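Local structure of BlEst2 (Bacillus licheniformis, 6WPX) at residues 46-51 against 76-81; 67-72 against 261-266; 112-117 against 138-143; 31-36 against 82-87; 97-102 against 126-131. The protein probably hydrolyses ester bonds as a lipase or esterase, and is captured here in a propeptide form whose C-terminal domain is autoinhibitory. All blocks are in the same frame, centred on the assembly; numbering follows the deposited sequence.

Interactions 4, 1 and 3 step across one mixed sheet in the order 34-36, 80-83, 50-53, 113-118, 138-144, with strand 80-83 shared by interactions 4 and 1. Centre to centre, interaction 1 lies about 17 Å from interaction 4 and about 10 Å from interaction 3, and backbone atoms of strands 50-53 and 113-118 join interactions 1 and 3. Helices cover the sheet on both faces: interaction 2 packs against interaction 1 through Phe264, whereas interaction 5 rests on interaction 3 through Leu102 and Leu129, with centres of interactions 2 and 5 about 24 Å apart. Along the chain, interaction 2 reaches furthest, bringing helix 260-267 back to helix 69-75. Together they outline the alpha/beta-hydrolase core.

Interaction 1: residues 46-51 against 76-81; sequences AKPPIV and NGYDAA
Lys47 lays its aliphatic chain over one face of the Tyr78 ring, the two side chains crossing at about a right angle. CB of Lys47 is 3.8 Å from the centroid of the Tyr78 ring and 24° off its normal, which meets the geometry of a CH-pi contact. Farther out, Lys47 CD reaches Gly77 O at 3.5 Å, and a bend at chi4 (61°) places NZ, which forms a salt bridge with Asp44. The ring edge is met in plane by a carbonyl, Pro48 O to Tyr78 CD2 being 3.2 Å, while Ile50 CD1 approaches the ring obliquely. Backbone bonds follow: Ile50 N donates to Asp79 O at 2.9 Å, and Ala81 N to Ile50 O at 2.8 Å. Just before this ladder the chains are spaced by a water, which donates to Lys47 O (2.7 Å) and accepts from Asp79 N (2.8 Å). Farther back, Gly77, with positive phi, is the C-prime residue of the Schellman motif that ends helix 69-75, turning the chain toward Tyr78. The parallel pairs Ile50-Ala80 and Val51-Ala81 join the two strands of a beta-alpha-beta crossover, the unit from which alpha/beta-hydrolase sheets are built.

Interaction 2: residues 67-72 against 261-266; sequences NDMAEQ and NLTFPV
Asp68 and Gln72 meet Asn261 and Phe264 in a helix-to-helix contact of the alpha/beta-hydrolase fold, where helix 69-75 and helix 260-267 lie next to strand 50-53: Met69 touches Phe52 of that strand and Phe264 touches Ile50. The polar half centres on the Asp68 carboxylate. With chi1 at 65°, CG stands between the backbone N and the carbonyl carbon. OD1 accepts from Asn261 N at 2.9 Å through its syn lone pair. Gln72 NE2 reaches the second oxygen, Asp68 OD2, from above the carboxylate plane, in a nearly straight bond (2.8 Å, 176°). A water donates both to Asp68 OD1 and to Asn261 OD1, each at 2.7 Å. An alanine at Asp68 would probably leave Asn261 N and Gln72 NE2 without this acceptor and set the Gln72 amide free to turn. The negative charge lies near the start of helix 260-267, where it may interact favourably with the partial positive charge of the helix end. The apolar half has Gln72 and Phe264 sliding past each other in opposite directions, with Gln72 CB 3.7 Å from Phe264 CB. Beside them, Met69 SD makes a Met-aromatic contact at the ring edge, 3.8 Å from Phe264 CD2.

Interaction 3: residues 112-117 against 138-143; sequences KVILVS and VERVIT
Leu115 overlaps Val138 at about a right angle, its CG lying 3.9 Å from Val138 CG1 and almost as near to CG2. On the same face of the sheet Leu115 also runs side by side with Val141, CD1 being 4.0 Å from Val141 CG2. On the other face Ile114 lies alongside Arg140 and points the same way: Ile114 CG1 is 3.7 Å from Arg140 CG, and Ile114 CG2 meets Ile142 CD1. The aliphatic contact with Arg140 is backed by a charged pair, since Arg140 grips Glu139 side-on. NE reaches Glu139 OE1 at 2.8 Å, with that oxygen out of the guanidinium plane, whereas NH2 meets the syn lone pair of Glu139 OE2 at 3.1 Å with the oxygen in the guanidinium plane. NH1 of Arg140 turns to Leu270 O and Ile273 O, fixing the group's rotation. The backbones run parallel, their axes 14° apart. Glu139 N donates to Val113 O, and after the corner at Glu139 the ladder resumes, with Leu115 N bound to Arg140 O; Ile142 N to Leu115 O and Ser117 N to Ile142 O (2.8 Å, 174°) follow. This is the strand pair of the beta-alpha-beta unit 113-118, 121-131, 138-144. Strand 50-53 flanks it beyond 113-118 and strand 201-205 beyond 138-144, while Leu129 of helix 121-131 packs on Leu115, Val138 and Val141, and Leu271 touches Ile114 and Ile142 on the other face.

Interaction 4: residues 31-36 against 82-87; sequences PGYWFA and FIDLHP
Phe35 and Phe82 pair where strand 34-36 adds an antiparallel edge to the otherwise parallel alpha/beta-hydrolase sheet, alongside strand 80-83. Backbone hydrogen bonds set the register. Phe35 and Phe82 form a hydrogen-bonded pair, Phe35 N donating to Phe82 O (2.9 Å) and Phe82 N to Phe35 O (2.8 Å); Asp84 N to Tyr33 O and Gly32 N to Asp84 O (2.7 Å) continue the pairing past the strand ends. Trp34 and Ile83 are a non-hydrogen-bonded pair, and there the side chains touch through CB atoms.

Aromatic contacts come next. Chi1 of 63° stands Phe35 CG between the backbone N and the carbonyl carbon, and the ring receives Phe82 CB over one face, 4.0 Å from its centroid. The two rings are slid apart, their centroids 5.3 Å from each other and their planes at 28°, and Phe35 CE2 comes to 3.6 Å of Phe82 CD1. An alanine at Phe35 would probably open a gap beside Phe82 CB and CD1, with the Phe82 ring losing a neighbour that limits its turning. Phe82 also meets the rings of Phe52 and Phe64.

Among polar side chains, Asp84 OD2, which accepts from Asn30 N, sits at the edge of the Tyr33 ring, while Asp84 OD1 is hydrogen-bonded to Ser60. The proline contacts complete the set: Pro31 CB lies over one face of the His86 imidazole, 3.9 Å from the ring centroid, and Pro31 CG comes to 3.5 Å of His86 ND1.

Interaction 5: residues 97-102 against 126-131; sequences MLAAKL and QSALIH
Ala128 CB is the point on which the tight part of this contact converges. It lies 3.8 Å from Ala99 N and 3.9 Å from Leu98 CD2, so one methyl group meets both the backbone and a side chain of the facing helix. Leu98 reaches it because CG is anti to the backbone N (chi1 -179°), which brings CG to the same 3.9 Å from Ala128 CB. The methyl of Ala99 is 4.1 Å from it, Ala99 CB to Ala128 CB. Small residues at both nearest positions let the backbones come close: Ala99 CA and Ala128 CA are 4.7 Å apart, and the helix axes pass at 8.3 Å.

The helices cross steeply, at -74°, so the contact is confined to a short patch of 154 Å², without a hydrogen bond between the two segments. They are helices 91-109 and 121-131 of the alpha/beta-hydrolase core, separated in the chain by strand 113-118, and both rest on the sheet face that carries Val113, Leu115, Val138 and Val141.

Between the two helices themselves the approach is looser toward that sheet, where Leu102 CD1 comes only to 4.4 Å of Ala128 CB and 4.3 Å of Leu129 CD1; both leucines instead pack on Leu115 and Val138 of the sheet. Away from the sheet, Ala99 is partly exposed to solvent, and its methyl there touches His132 and lies near Ala128 O.

Interaction 1: residues 46-51 against 76-81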
# COMPACT_ATOMS: atom_id res chain seq x y z
N ALA A 46 10.78 -18.11 29.41
CA ALA A 46 9.42 -17.66 29.06
C ALA A 46 9.47 -16.51 28.04
O ALA A 46 8.44 -16.18 27.43
CB ALA A 46 8.67 -17.20 30.31
N LYS A 47 10.65 -15.88 27.88
CA LYS A 47 10.88 -14.75 26.98
C LYS A 47 11.82 -15.09 25.81
O LYS A 47 13.02 -14.84 25.91
CB LYS A 47 11.40 -13.53 27.76
CG LYS A 47 10.42 -12.95 28.75
CD LYS A 47 11.06 -11.81 29.52
CE LYS A 47 10.13 -11.22 30.53
NZ LYS A 47 9.74 -12.25 31.55
N PRO A 48 11.30 -15.56 24.66
CA PRO A 48 12.21 -15.84 23.53
C PRO A 48 12.85 -14.56 22.98
O PRO A 48 12.25 -13.48 23.11
CB PRO A 48 11.28 -16.48 22.47
CG PRO A 48 10.10 -16.99 23.27
CD PRO A 48 9.91 -15.93 24.33
N PRO A 49 14.07 -14.62 22.39
CA PRO A 49 14.64 -13.40 21.81
C PRO A 49 13.77 -12.91 20.64
O PRO A 49 13.07 -13.69 19.99
CB PRO A 49 16.01 -13.86 21.29
CG PRO A 49 16.28 -15.18 22.04
CD PRO A 49 14.94 -15.79 22.16
N ILE A 50 13.79 -11.60 20.38
CA ILE A 50 13.00 -11.04 19.28
C ILE A 50 13.90 -10.67 18.14
O ILE A 50 14.87 -9.96 18.34
CB ILE A 50 12.16 -9.82 19.73
CG1 ILE A 50 11.26 -10.12 20.93
CG2 ILE A 50 11.37 -9.25 18.55
CD1 ILE A 50 10.93 -8.85 21.74
N VAL A 51 13.53 -11.08 16.93
CA VAL A 51 14.22 -10.64 15.72
C VAL A 51 13.31 -9.59 15.07
O VAL A 51 12.18 -9.89 14.71
CB VAL A 51 14.56 -11.80 14.75
CG1 VAL A 51 15.16 -11.26 13.44
CG2 VAL A 51 15.52 -12.77 15.41
N ASN A 76 12.60 -4.63 29.16
CA ASN A 76 11.51 -5.54 29.48
C ASN A 76 11.98 -6.99 29.55
O ASN A 76 11.15 -7.89 29.62
CB ASN A 76 10.33 -5.33 28.54
CG ASN A 76 9.54 -4.07 28.86
OD1 ASN A 76 8.89 -3.99 29.89
ND2 ASN A 76 9.63 -3.03 28.03
N GLY A 77 13.30 -7.19 29.54
CA GLY A 77 13.93 -8.49 29.71
C GLY A 77 14.03 -9.36 28.48
O GLY A 77 14.23 -10.58 28.60
N TYR A 78 13.93 -8.74 27.29
CA TYR A 78 14.02 -9.45 26.04
C TYR A 78 15.33 -9.23 25.34
O TYR A 78 15.75 -8.09 25.12
CB TYR A 78 12.88 -9.08 25.07
CG TYR A 78 11.57 -9.76 25.40
CD1 TYR A 78 10.72 -9.25 26.37
CD2 TYR A 78 11.22 -10.96 24.79
CE1 TYR A 78 9.54 -9.89 26.71
CE2 TYR A 78 10.03 -11.61 25.12
CZ TYR A 78 9.20 -11.08 26.08
OH TYR A 78 8.05 -11.73 26.45
N ASP A 79 15.96 -10.32 24.96
CA ASP A 79 17.13 -10.25 24.08
C ASP A 79 16.55 -10.01 22.70
O ASP A 79 15.36 -10.25 22.46
CB ASP A 79 17.96 -11.52 24.12
CG ASP A 79 18.89 -11.52 25.31
OD1 ASP A 79 19.67 -10.53 25.47
OD2 ASP A 79 18.84 -12.49 26.08
N ALA A 80 17.38 -9.44 21.79
CA ALA A 80 16.88 -9.08 20.48
C ALA A 80 17.97 -9.10 19.46
O ALA A 80 19.14 -9.04 19.82
CB ALA A 80 16.24 -7.68 20.54
N ALA A 81 17.58 -9.20 18.19
CA ALA A 81 18.50 -9.17 17.04
C ALA A 81 17.81 -8.36 15.95
O ALA A 81 16.59 -8.23 15.95
CB ALA A 81 18.84 -10.58 16.57
O HOH W 1 14.67 -12.76 25.21

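Interaction 2: residues 67-72 against 261-266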
# COMPACT_ATOMS: atom_id res chain seq x y z
N ASN A 67 13.92 6.22 17.44
CA ASN A 67 13.19 5.04 17.91
C ASN A 67 13.94 4.37 19.06
O ASN A 67 15.16 4.27 19.03
CB ASN A 67 12.99 4.05 16.73
CG ASN A 67 11.88 3.06 16.94
OD1 ASN A 67 11.36 2.89 18.06
ND2 ASN A 67 11.45 2.40 15.87
N ASP A 68 13.20 3.90 20.08
CA ASP A 68 13.74 3.23 21.28
C ASP A 68 13.34 1.75 21.37
O ASP A 68 13.38 1.19 22.45
CB ASP A 68 13.28 3.96 22.55
CG ASP A 68 11.78 3.90 22.79
OD1 ASP A 68 11.03 3.75 21.82
OD2 ASP A 68 11.37 3.96 23.96
N MET A 69 12.96 1.13 20.24
CA MET A 69 12.55 -0.28 20.23
C MET A 69 13.56 -1.26 20.87
O MET A 69 13.15 -2.13 21.64
CB MET A 69 12.21 -0.73 18.80
CG MET A 69 11.59 -2.11 18.75
SD MET A 69 9.99 -2.25 19.64
CE MET A 69 8.86 -1.66 18.35
N ALA A 70 14.87 -1.12 20.56
CA ALA A 70 15.89 -1.99 21.14
C ALA A 70 15.90 -1.86 22.69
O ALA A 70 15.98 -2.87 23.40
CB ALA A 70 17.26 -1.66 20.57
N GLU A 71 15.83 -0.61 23.18
CA GLU A 71 15.82 -0.30 24.62
C GLU A 71 14.54 -0.84 25.25
O GLU A 71 14.59 -1.36 26.35
CB GLU A 71 15.94 1.22 24.82
CG GLU A 71 15.97 1.67 26.27
CD GLU A 71 16.17 3.17 26.49
OE1 GLU A 71 15.54 3.97 25.76
OE2 GLU A 71 16.92 3.53 27.43
N GLN A 72 13.41 -0.75 24.54
CA GLN A 72 12.12 -1.29 25.01
C GLN A 72 12.23 -2.80 25.23
O GLN A 72 11.80 -3.30 26.26
CB GLN A 72 11.00 -0.98 24.00
CG GLN A 72 10.60 0.50 23.99
CD GLN A 72 9.83 0.91 25.22
OE1 GLN A 72 9.16 0.10 25.87
NE2 GLN A 72 9.92 2.18 25.57
N ASN A 261 8.30 2.96 22.29
CA ASN A 261 7.48 3.46 23.41
C ASN A 261 5.97 3.34 23.16
O ASN A 261 5.21 3.23 24.11
CB ASN A 261 7.87 4.88 23.80
CG ASN A 261 7.50 5.91 22.76
OD1 ASN A 261 7.93 5.85 21.61
ND2 ASN A 261 6.70 6.88 23.15
N LEU A 262 5.55 3.35 21.90
CA LEU A 262 4.15 3.26 21.57
C LEU A 262 3.66 1.82 21.45
O LEU A 262 2.62 1.49 22.01
CB LEU A 262 3.83 4.04 20.26
CG LEU A 262 4.08 5.58 20.25
CD1 LEU A 262 3.69 6.19 18.89
CD2 LEU A 262 3.29 6.30 21.37
N THR A 263 4.37 0.97 20.71
CA THR A 263 3.83 -0.37 20.42
C THR A 263 4.51 -1.54 21.13
O THR A 263 3.85 -2.57 21.28
CB THR A 263 3.77 -0.63 18.93
OG1 THR A 263 5.07 -0.46 18.38
CG2 THR A 263 2.74 0.27 18.23
N PHE A 264 5.78 -1.41 21.58
CA PHE A 264 6.35 -2.53 22.32
C PHE A 264 5.45 -2.93 23.51
O PHE A 264 5.17 -4.12 23.64
CB PHE A 264 7.80 -2.29 22.81
CG PHE A 264 8.40 -3.54 23.40
CD1 PHE A 264 8.19 -3.87 24.74
CD2 PHE A 264 9.14 -4.42 22.60
CE1 PHE A 264 8.67 -5.08 25.26
CE2 PHE A 264 9.63 -5.62 23.13
CZ PHE A 264 9.39 -5.93 24.47
N PRO A 265 4.97 -2.01 24.39
CA PRO A 265 4.10 -2.45 25.50
C PRO A 265 2.81 -3.12 25.01
O PRO A 265 2.27 -4.00 25.70
CB PRO A 265 3.79 -1.14 26.25
CG PRO A 265 4.79 -0.18 25.82
CD PRO A 265 5.15 -0.53 24.43
N VAL A 266 2.34 -2.73 23.78
CA VAL A 266 1.12 -3.25 23.18
C VAL A 266 1.32 -4.69 22.69
O VAL A 266 0.51 -5.54 23.00
CB VAL A 266 0.53 -2.33 22.07
CG1 VAL A 266 -0.76 -2.95 21.47
CG2 VAL A 266 0.25 -0.92 22.61
O HOH W 2 10.24 5.73 20.18

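Interaction 3: residues 112-117 against 138-143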
# COMPACT_ATOMS: atom_id res chain seq x y z
N LYS A 112 14.50 -20.90 19.85
CA LYS A 112 13.57 -20.29 18.90
C LYS A 112 13.32 -18.84 19.26
O LYS A 112 13.34 -18.45 20.43
CB LYS A 112 12.24 -21.06 18.79
CG LYS A 112 12.36 -22.39 18.06
CD LYS A 112 11.00 -22.95 17.75
CE LYS A 112 11.04 -24.45 17.57
NZ LYS A 112 9.97 -24.89 16.64
N VAL A 113 13.20 -18.03 18.22
CA VAL A 113 13.01 -16.60 18.36
C VAL A 113 11.60 -16.21 17.96
O VAL A 113 10.86 -16.99 17.37
CB VAL A 113 14.08 -15.81 17.54
CG1 VAL A 113 15.49 -16.22 17.93
CG2 VAL A 113 13.86 -15.97 16.03
N ILE A 114 11.25 -14.96 18.26
CA ILE A 114 9.97 -14.38 17.88
C ILE A 114 10.30 -13.41 16.75
O ILE A 114 11.30 -12.71 16.84
CB ILE A 114 9.34 -13.63 19.09
CG1 ILE A 114 8.86 -14.61 20.17
CG2 ILE A 114 8.20 -12.66 18.64
CD1 ILE A 114 8.61 -13.91 21.53
N LEU A 115 9.49 -13.37 15.71
CA LEU A 115 9.69 -12.34 14.69
C LEU A 115 8.72 -11.21 14.97
O LEU A 115 7.52 -11.46 15.14
CB LEU A 115 9.50 -12.87 13.26
CG LEU A 115 10.45 -13.97 12.78
CD1 LEU A 115 10.11 -14.37 11.37
CD2 LEU A 115 11.91 -13.52 12.83
N VAL A 116 9.25 -9.97 15.04
CA VAL A 116 8.44 -8.75 15.10
C VAL A 116 8.78 -8.08 13.79
O VAL A 116 9.91 -7.66 13.59
CB VAL A 116 8.60 -7.84 16.34
CG1 VAL A 116 7.83 -6.51 16.13
CG2 VAL A 116 8.07 -8.55 17.59
N SER A 117 7.83 -8.12 12.87
CA SER A 117 8.05 -7.69 11.50
C SER A 117 7.18 -6.55 11.07
O SER A 117 5.96 -6.60 11.19
CB SER A 117 7.86 -8.88 10.58
OG SER A 117 8.72 -9.93 11.01
N VAL A 138 11.67 -20.39 14.65
CA VAL A 138 10.74 -19.35 15.09
C VAL A 138 9.57 -19.91 15.85
O VAL A 138 8.95 -20.86 15.39
CB VAL A 138 10.29 -18.47 13.87
CG1 VAL A 138 9.26 -17.41 14.27
CG2 VAL A 138 11.49 -17.82 13.18
N GLU A 139 9.24 -19.28 16.98
CA GLU A 139 8.11 -19.67 17.84
C GLU A 139 6.83 -18.98 17.38
O GLU A 139 5.76 -19.60 17.38
CB GLU A 139 8.46 -19.36 19.31
CG GLU A 139 7.52 -20.00 20.33
CD GLU A 139 6.45 -19.04 20.83
OE1 GLU A 139 6.74 -17.84 20.98
OE2 GLU A 139 5.31 -19.51 21.08
N ARG A 140 6.92 -17.70 16.99
CA ARG A 140 5.77 -16.92 16.57
C ARG A 140 6.19 -15.70 15.78
O ARG A 140 7.34 -15.27 15.84
CB ARG A 140 4.88 -16.52 17.78
CG ARG A 140 5.53 -15.54 18.75
CD ARG A 140 4.62 -15.22 19.93
NE ARG A 140 4.31 -16.42 20.72
CZ ARG A 140 3.33 -16.51 21.61
NH1 ARG A 140 2.55 -15.45 21.84
NH2 ARG A 140 3.13 -17.63 22.28
N VAL A 141 5.22 -15.14 15.08
CA VAL A 141 5.38 -13.95 14.27
C VAL A 141 4.31 -12.92 14.63
O VAL A 141 3.11 -13.21 14.62
CB VAL A 141 5.34 -14.30 12.76
CG1 VAL A 141 5.55 -13.05 11.89
CG2 VAL A 141 6.36 -15.38 12.41
N ILE A 142 4.75 -11.68 14.88
CA ILE A 142 3.91 -10.52 15.08
C ILE A 142 4.21 -9.56 13.92
O ILE A 142 5.35 -9.18 13.71
CB ILE A 142 4.15 -9.88 16.47
CG1 ILE A 142 3.86 -10.90 17.59
CG2 ILE A 142 3.34 -8.56 16.62
CD1 ILE A 142 4.61 -10.64 18.84
N THR A 143 3.20 -9.20 13.16
CA THR A 143 3.36 -8.29 12.03
C THR A 143 2.74 -6.94 12.40
O THR A 143 1.67 -6.90 12.97
CB THR A 143 2.84 -8.87 10.72
OG1 THR A 143 1.42 -8.85 10.69
CG2 THR A 143 3.40 -10.27 10.41

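Interaction 4: residues 31-36 against 82-87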
# COMPACT_ATOMS: atom_id res chain seq x y z
N PRO A 31 22.20 -5.82 3.08
CA PRO A 31 21.45 -7.07 3.08
C PRO A 31 22.22 -8.30 3.55
O PRO A 31 23.27 -8.56 3.05
CB PRO A 31 20.92 -7.23 1.66
CG PRO A 31 20.87 -5.83 1.13
CD PRO A 31 21.88 -5.03 1.91
N GLY A 32 21.62 -9.02 4.50
CA GLY A 32 22.22 -10.22 5.08
C GLY A 32 22.82 -9.97 6.45
O GLY A 32 22.92 -10.89 7.27
N TYR A 33 23.21 -8.71 6.72
CA TYR A 33 23.81 -8.36 8.01
C TYR A 33 22.77 -8.35 9.13
O TYR A 33 21.65 -7.89 8.93
CB TYR A 33 24.55 -7.03 7.91
CG TYR A 33 24.89 -6.36 9.23
CD1 TYR A 33 25.99 -6.78 9.99
CD2 TYR A 33 24.18 -5.25 9.67
CE1 TYR A 33 26.32 -6.15 11.19
CE2 TYR A 33 24.52 -4.60 10.86
CZ TYR A 33 25.59 -5.05 11.61
OH TYR A 33 25.94 -4.41 12.78
N TRP A 34 23.16 -8.90 10.28
CA TRP A 34 22.31 -8.87 11.47
C TRP A 34 23.20 -8.71 12.69
O TRP A 34 24.37 -9.05 12.65
CB TRP A 34 21.41 -10.11 11.59
CG TRP A 34 22.15 -11.39 11.84
CD1 TRP A 34 22.63 -12.26 10.89
CD2 TRP A 34 22.49 -11.96 13.11
NE1 TRP A 34 23.18 -13.36 11.51
CE2 TRP A 34 23.12 -13.20 12.87
CE3 TRP A 34 22.26 -11.57 14.45
CZ2 TRP A 34 23.61 -14.01 13.91
CZ3 TRP A 34 22.70 -12.39 15.48
CH2 TRP A 34 23.39 -13.58 15.20
N PHE A 35 22.63 -8.17 13.78
CA PHE A 35 23.38 -8.00 15.03
C PHE A 35 22.44 -8.15 16.19
O PHE A 35 21.25 -7.88 16.07
CB PHE A 35 24.07 -6.62 15.05
CG PHE A 35 23.12 -5.44 15.03
CD1 PHE A 35 22.65 -4.93 13.82
CD2 PHE A 35 22.74 -4.80 16.21
CE1 PHE A 35 21.76 -3.85 13.80
CE2 PHE A 35 21.85 -3.72 16.18
CZ PHE A 35 21.39 -3.24 14.98
N ALA A 36 22.98 -8.52 17.35
CA ALA A 36 22.20 -8.67 18.56
C ALA A 36 22.15 -7.33 19.31
O ALA A 36 23.11 -6.57 19.29
CB ALA A 36 22.82 -9.74 19.45
N PHE A 82 18.60 -7.71 15.11
CA PHE A 82 18.08 -6.82 14.07
C PHE A 82 18.75 -7.22 12.79
O PHE A 82 19.96 -7.45 12.79
CB PHE A 82 18.41 -5.34 14.43
CG PHE A 82 17.88 -4.96 15.80
CD1 PHE A 82 18.62 -5.21 16.95
CD2 PHE A 82 16.62 -4.40 15.94
CE1 PHE A 82 18.10 -4.90 18.22
CE2 PHE A 82 16.10 -4.07 17.21
CZ PHE A 82 16.84 -4.35 18.34
N ILE A 83 17.99 -7.33 11.71
CA ILE A 83 18.51 -7.79 10.43
C ILE A 83 18.25 -6.81 9.29
O ILE A 83 17.23 -6.11 9.27
CB ILE A 83 17.93 -9.22 10.13
CG1 ILE A 83 18.62 -9.87 8.89
CG2 ILE A 83 16.37 -9.18 9.99
CD1 ILE A 83 18.42 -11.33 8.71
N ASP A 84 19.19 -6.76 8.34
CA ASP A 84 19.04 -6.01 7.12
C ASP A 84 18.71 -7.06 6.06
O ASP A 84 19.48 -8.00 5.88
CB ASP A 84 20.34 -5.31 6.70
CG ASP A 84 20.74 -4.12 7.54
OD1 ASP A 84 19.94 -3.71 8.39
OD2 ASP A 84 21.86 -3.60 7.34
N LEU A 85 17.57 -6.92 5.40
CA LEU A 85 17.20 -7.75 4.26
C LEU A 85 17.32 -6.82 3.08
O LEU A 85 17.81 -5.70 3.26
CB LEU A 85 15.77 -8.30 4.40
CG LEU A 85 15.48 -9.22 5.61
CD1 LEU A 85 14.05 -9.72 5.57
CD2 LEU A 85 16.47 -10.42 5.66
N HIS A 86 16.90 -7.26 1.88
CA HIS A 86 16.94 -6.38 0.73
C HIS A 86 15.85 -5.32 0.85
O HIS A 86 14.68 -5.64 1.09
CB HIS A 86 16.78 -7.13 -0.59
CG HIS A 86 17.89 -8.09 -0.89
ND1 HIS A 86 19.11 -7.63 -1.36
CD2 HIS A 86 17.91 -9.44 -0.87
CE1 HIS A 86 19.85 -8.72 -1.52
NE2 HIS A 86 19.17 -9.83 -1.24
N PRO A 87 16.20 -4.04 0.67
CA PRO A 87 15.18 -2.99 0.72
C PRO A 87 14.27 -2.99 -0.53
O PRO A 87 13.13 -2.53 -0.48
CB PRO A 87 16.02 -1.70 0.75
CG PRO A 87 17.27 -2.04 0.03
CD PRO A 87 17.55 -3.48 0.41

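Interaction 5: residues 97-102 against 126-131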
# COMPACT_ATOMS: atom_id res chain seq x y z
N MET A 97 16.81 -15.30 2.27
CA MET A 97 17.86 -14.67 3.09
C MET A 97 17.48 -14.70 4.58
O MET A 97 18.29 -15.12 5.38
CB MET A 97 18.08 -13.22 2.66
CG MET A 97 19.03 -12.48 3.53
SD MET A 97 19.29 -10.81 3.02
CE MET A 97 20.35 -11.06 1.61
N LEU A 98 16.26 -14.27 4.92
CA LEU A 98 15.83 -14.28 6.32
C LEU A 98 15.91 -15.69 6.89
O LEU A 98 16.46 -15.86 7.97
CB LEU A 98 14.43 -13.68 6.46
CG LEU A 98 13.82 -13.59 7.88
CD1 LEU A 98 14.71 -12.76 8.85
CD2 LEU A 98 12.44 -12.98 7.81
N ALA A 99 15.44 -16.71 6.13
CA ALA A 99 15.49 -18.11 6.55
C ALA A 99 16.92 -18.57 6.83
O ALA A 99 17.15 -19.24 7.85
CB ALA A 99 14.85 -18.99 5.51
N ALA A 100 17.87 -18.20 5.94
CA ALA A 100 19.29 -18.55 6.08
C ALA A 100 19.89 -17.91 7.34
O ALA A 100 20.57 -18.60 8.10
CB ALA A 100 20.06 -18.11 4.84
N LYS A 101 19.57 -16.62 7.61
CA LYS A 101 20.10 -15.92 8.78
C LYS A 101 19.42 -16.34 10.06
O LYS A 101 20.07 -16.32 11.09
CB LYS A 101 20.09 -14.39 8.61
CG LYS A 101 20.75 -13.87 7.31
CD LYS A 101 22.24 -14.24 7.18
CE LYS A 101 22.82 -13.82 5.85
NZ LYS A 101 24.27 -14.08 5.82
N LEU A 102 18.13 -16.75 10.00
CA LEU A 102 17.41 -17.22 11.19
C LEU A 102 18.07 -18.48 11.75
O LEU A 102 18.09 -18.67 12.96
CB LEU A 102 15.92 -17.43 10.94
CG LEU A 102 15.07 -16.16 10.81
CD1 LEU A 102 13.67 -16.51 10.29
CD2 LEU A 102 14.97 -15.41 12.13
N GLN A 126 6.83 -14.51 6.58
CA GLN A 126 6.00 -15.68 6.24
C GLN A 126 6.65 -16.50 5.20
O GLN A 126 6.61 -17.72 5.30
CB GLN A 126 4.62 -15.28 5.74
CG GLN A 126 3.59 -15.21 6.81
CD GLN A 126 2.22 -15.48 6.24
OE1 GLN A 126 1.85 -14.92 5.20
NE2 GLN A 126 1.44 -16.31 6.91
N SER A 127 7.23 -15.85 4.19
CA SER A 127 7.94 -16.55 3.13
C SER A 127 9.09 -17.35 3.74
O SER A 127 9.24 -18.52 3.40
CB SER A 127 8.47 -15.56 2.10
OG SER A 127 9.32 -16.23 1.20
N ALA A 128 9.90 -16.73 4.64
CA ALA A 128 11.01 -17.42 5.30
C ALA A 128 10.50 -18.66 6.01
O ALA A 128 11.02 -19.74 5.77
CB ALA A 128 11.68 -16.50 6.32
N LEU A 129 9.44 -18.53 6.80
CA LEU A 129 8.92 -19.66 7.57
C LEU A 129 8.24 -20.74 6.77
O LEU A 129 8.50 -21.92 6.98
CB LEU A 129 7.99 -19.15 8.67
CG LEU A 129 8.66 -18.83 10.00
CD1 LEU A 129 9.57 -17.65 9.90
CD2 LEU A 129 7.65 -18.53 11.03
N ILE A 130 7.33 -20.34 5.87
CA ILE A 130 6.52 -21.29 5.11
C ILE A 130 7.24 -21.83 3.86
O ILE A 130 7.32 -23.04 3.69
CB ILE A 130 5.14 -20.64 4.81
CG1 ILE A 130 4.34 -20.48 6.14
CG2 ILE A 130 4.37 -21.44 3.73
CD1 ILE A 130 3.18 -19.52 6.15
N HIS A 131 7.73 -20.96 3.00
CA HIS A 131 8.34 -21.36 1.74
C HIS A 131 9.86 -21.64 1.84
O HIS A 131 10.43 -22.25 0.94
CB HIS A 131 8.02 -20.34 0.64
CG HIS A 131 6.54 -20.12 0.48
ND1 HIS A 131 5.70 -21.13 0.04
CD2 HIS A 131 5.80 -19.02 0.73
CE1 HIS A 131 4.49 -20.60 -0.00
NE2 HIS A 131 4.50 -19.34 0.40